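Glycerol-3-phosphate dehydrogenase [NAD(+)] 1 (Saccharomyces cerevisiae, PDB 4FGW) catalyses the NAD(H)-dependent interconversion of dihydroxyacetone phosphate and glycerol 3-phosphate, supporting the glycerol production and accumulation that limits water loss under hyperosmotic stress. Local coordinates at residues K245-E256 with T305-R316. Residues are numbered along the deposited sequence; the frame is centred on the assembly and turned at random.
Sequences KNVVALGCGFVE and TCAGGRNVKVAR
Lys245 reaches Thr305 in a way that illustrates how helix packing can position a probably catalytic lysine. Its CB carries CG between the backbone N and the carbonyl carbon (chi1 65°), and CG passes 4.0 Å from Thr305 OG1. CD (3.3 Å) and CE (3.5 Å) run by that same OG1 before the chain bends at its last torsion, and NZ then hydrogen-bonds to OG1 of Thr305 at 2.9 Å and to OD1 of Asn246 at 2.9 Å. Thr305 OG1 also hydrogen-bonds to the carbonyl of Asp301. Asn246 stacks its amide on that of Asn311, whose OD1 is held by the backbone N of Gly340. Further along, Ala249 and Val312 interlock as knobs into holes, and Gly253 CA makes a CA-H...O contact with Val312 O; a side chain there would strike Val312 O and Ala315 CB. Arg316 forms a salt bridge, NE (2.8 Å) and NH2 (2.9 Å) both hydrogen-bonding Glu256 OE1, the groups nearly coplanar (12°). With an alanine at Arg316, OE1 would probably lose both donors and its charged partner. Segments 245-256 and 310-316 cross at -37°, axes 6.9 Å apart. The C-terminal helical domain's probable active site gathers Lys245, Thr305 and Asn311 from helices 235-257, 296-307 and 310-320.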
# COMPACT_ATOMS: atom_id res chain seq x y z
N LYS A 245 2.16 -0.30 12.27
CA LYS A 245 1.63 0.65 11.28
C LYS A 245 1.66 2.09 11.80
O LYS A 245 1.87 3.01 11.02
CB LYS A 245 0.19 0.26 10.83
CG LYS A 245 -0.86 0.34 11.94
CD LYS A 245 -2.24 -0.10 11.50
CE LYS A 245 -3.25 0.13 12.60
NZ LYS A 245 -3.54 1.57 12.78
N ASN A 246 1.47 2.27 13.12
CA ASN A 246 1.45 3.59 13.74
C ASN A 246 2.82 4.24 13.83
O ASN A 246 2.91 5.47 13.80
CB ASN A 246 0.72 3.57 15.07
CG ASN A 246 -0.67 2.99 14.97
OD1 ASN A 246 -1.33 3.04 13.93
ND2 ASN A 246 -1.12 2.38 16.04
N VAL A 247 3.89 3.43 13.88
CA VAL A 247 5.28 3.91 13.87
C VAL A 247 5.56 4.44 12.46
O VAL A 247 6.11 5.53 12.30
CB VAL A 247 6.30 2.82 14.32
CG1 VAL A 247 7.74 3.31 14.17
CG2 VAL A 247 6.02 2.36 15.75
N VAL A 248 5.12 3.67 11.44
CA VAL A 248 5.24 4.03 10.03
C VAL A 248 4.42 5.31 9.71
O VAL A 248 4.92 6.21 9.04
CB VAL A 248 4.86 2.84 9.09
CG1 VAL A 248 5.11 3.20 7.62
CG2 VAL A 248 5.62 1.58 9.47
N ALA A 249 3.17 5.40 10.23
CA ALA A 249 2.29 6.55 10.04
C ALA A 249 2.94 7.85 10.53
O ALA A 249 2.71 8.91 9.95
CB ALA A 249 0.96 6.33 10.75
N LEU A 250 3.79 7.76 11.58
CA LEU A 250 4.54 8.91 12.10
C LEU A 250 5.55 9.40 11.07
O LEU A 250 5.60 10.60 10.79
CB LEU A 250 5.21 8.61 13.45
CG LEU A 250 4.29 8.44 14.68
CD1 LEU A 250 5.05 7.86 15.85
CD2 LEU A 250 3.66 9.77 15.11
N GLY A 251 6.29 8.46 10.46
CA GLY A 251 7.26 8.74 9.40
C GLY A 251 6.63 9.39 8.19
O GLY A 251 7.26 10.26 7.57
N CYS A 252 5.37 9.01 7.86
CA CYS A 252 4.58 9.58 6.75
C CYS A 252 4.18 11.03 7.04
O CYS A 252 4.28 11.88 6.15
CB CYS A 252 3.35 8.73 6.44
SG CYS A 252 3.73 7.10 5.80
N GLY A 253 3.72 11.27 8.27
CA GLY A 253 3.31 12.58 8.74
C GLY A 253 4.46 13.57 8.71
O GLY A 253 4.29 14.69 8.21
N PHE A 254 5.65 13.13 9.18
CA PHE A 254 6.88 13.94 9.17
C PHE A 254 7.17 14.40 7.75
O PHE A 254 7.35 15.59 7.50
CB PHE A 254 8.08 13.13 9.70
CG PHE A 254 8.02 12.68 11.14
CD1 PHE A 254 8.69 11.54 11.56
CD2 PHE A 254 7.30 13.40 12.09
CE1 PHE A 254 8.63 11.12 12.89
CE2 PHE A 254 7.24 12.98 13.41
CZ PHE A 254 7.91 11.84 13.81
N VAL A 255 7.16 13.45 6.83
CA VAL A 255 7.44 13.63 5.42
C VAL A 255 6.40 14.51 4.69
O VAL A 255 6.78 15.34 3.86
CB VAL A 255 7.72 12.24 4.82
CG1 VAL A 255 6.81 11.87 3.66
CG2 VAL A 255 9.19 12.07 4.48
N GLU A 256 5.10 14.38 5.05
CA GLU A 256 4.00 15.18 4.50
C GLU A 256 4.10 16.63 5.00
O GLU A 256 4.09 17.55 4.18
CB GLU A 256 2.64 14.58 4.91
CG GLU A 256 2.21 13.41 4.04
CD GLU A 256 0.86 12.80 4.37
OE1 GLU A 256 0.15 13.33 5.26
OE2 GLU A 256 0.50 11.78 3.74
N THR A 305 -4.09 3.99 7.74
CA THR A 305 -3.45 4.64 8.88
C THR A 305 -2.55 5.78 8.42
O THR A 305 -2.58 6.86 9.00
CB THR A 305 -2.74 3.59 9.75
OG1 THR A 305 -3.68 2.57 10.10
CG2 THR A 305 -2.14 4.19 11.02
N CYS A 306 -1.76 5.54 7.38
CA CYS A 306 -0.87 6.55 6.81
C CYS A 306 -1.61 7.63 6.01
O CYS A 306 -1.09 8.74 5.87
CB CYS A 306 0.22 5.87 5.99
SG CYS A 306 1.28 4.76 6.95
N ALA A 307 -2.84 7.34 5.53
CA ALA A 307 -3.68 8.29 4.79
C ALA A 307 -4.29 9.34 5.72
O ALA A 307 -4.27 10.53 5.40
CB ALA A 307 -4.78 7.55 4.04
N GLY A 308 -4.82 8.90 6.86
CA GLY A 308 -5.44 9.76 7.86
C GLY A 308 -5.61 9.07 9.19
O GLY A 308 -5.91 7.87 9.25
N GLY A 309 -5.42 9.83 10.27
CA GLY A 309 -5.53 9.33 11.64
C GLY A 309 -4.70 10.12 12.62
O GLY A 309 -3.98 11.04 12.22
N ARG A 310 -4.78 9.74 13.91
CA ARG A 310 -4.10 10.40 15.05
C ARG A 310 -2.59 10.49 14.88
O ARG A 310 -2.02 11.57 15.05
CB ARG A 310 -4.42 9.68 16.37
CG ARG A 310 -5.87 9.80 16.83
CD ARG A 310 -6.09 9.08 18.16
NE ARG A 310 -6.06 7.63 18.01
CZ ARG A 310 -7.13 6.86 17.84
NH1 ARG A 310 -8.35 7.40 17.81
NH2 ARG A 310 -7.00 5.55 17.71
N ASN A 311 -1.94 9.36 14.55
CA ASN A 311 -0.49 9.24 14.38
C ASN A 311 0.07 10.10 13.25
O ASN A 311 1.02 10.84 13.49
CB ASN A 311 -0.10 7.77 14.22
CG ASN A 311 -0.49 6.94 15.42
OD1 ASN A 311 0.19 6.93 16.45
ND2 ASN A 311 -1.61 6.24 15.33
N VAL A 312 -0.53 10.04 12.05
CA VAL A 312 -0.11 10.84 10.89
C VAL A 312 -0.33 12.36 11.13
O VAL A 312 0.56 13.15 10.84
CB VAL A 312 -0.65 10.30 9.52
CG1 VAL A 312 -2.15 10.45 9.37
CG2 VAL A 312 0.07 10.93 8.33
N LYS A 313 -1.49 12.72 11.75
CA LYS A 313 -1.88 14.10 12.06
C LYS A 313 -0.92 14.78 13.05
O LYS A 313 -0.54 15.93 12.82
CB LYS A 313 -3.33 14.14 12.59
CG LYS A 313 -4.00 15.51 12.53
CD LYS A 313 -5.49 15.42 12.85
CE LYS A 313 -6.19 16.74 12.61
NZ LYS A 313 -7.66 16.62 12.71
N VAL A 314 -0.54 14.07 14.14
CA VAL A 314 0.40 14.59 15.16
C VAL A 314 1.77 14.84 14.53
O VAL A 314 2.32 15.94 14.69
CB VAL A 314 0.48 13.68 16.43
CG1 VAL A 314 1.70 14.01 17.29
CG2 VAL A 314 -0.80 13.80 17.26
N ALA A 315 2.27 13.84 13.78
CA ALA A 315 3.55 13.86 13.09
C ALA A 315 3.64 14.99 12.07
O ALA A 315 4.70 15.62 11.93
CB ALA A 315 3.78 12.53 12.42
N ARG A 316 2.53 15.26 11.37
CA ARG A 316 2.39 16.32 10.37
C ARG A 316 2.53 17.70 11.04
O ARG A 316 3.22 18.58 10.51
CB ARG A 316 1.02 16.18 9.67
CG ARG A 316 1.03 16.60 8.22
CD ARG A 316 -0.36 16.53 7.62
NE ARG A 316 -0.74 15.18 7.20
CZ ARG A 316 -1.86 14.57 7.55
NH1 ARG A 316 -2.73 15.17 8.35
NH2 ARG A 316 -2.13 13.34 7.10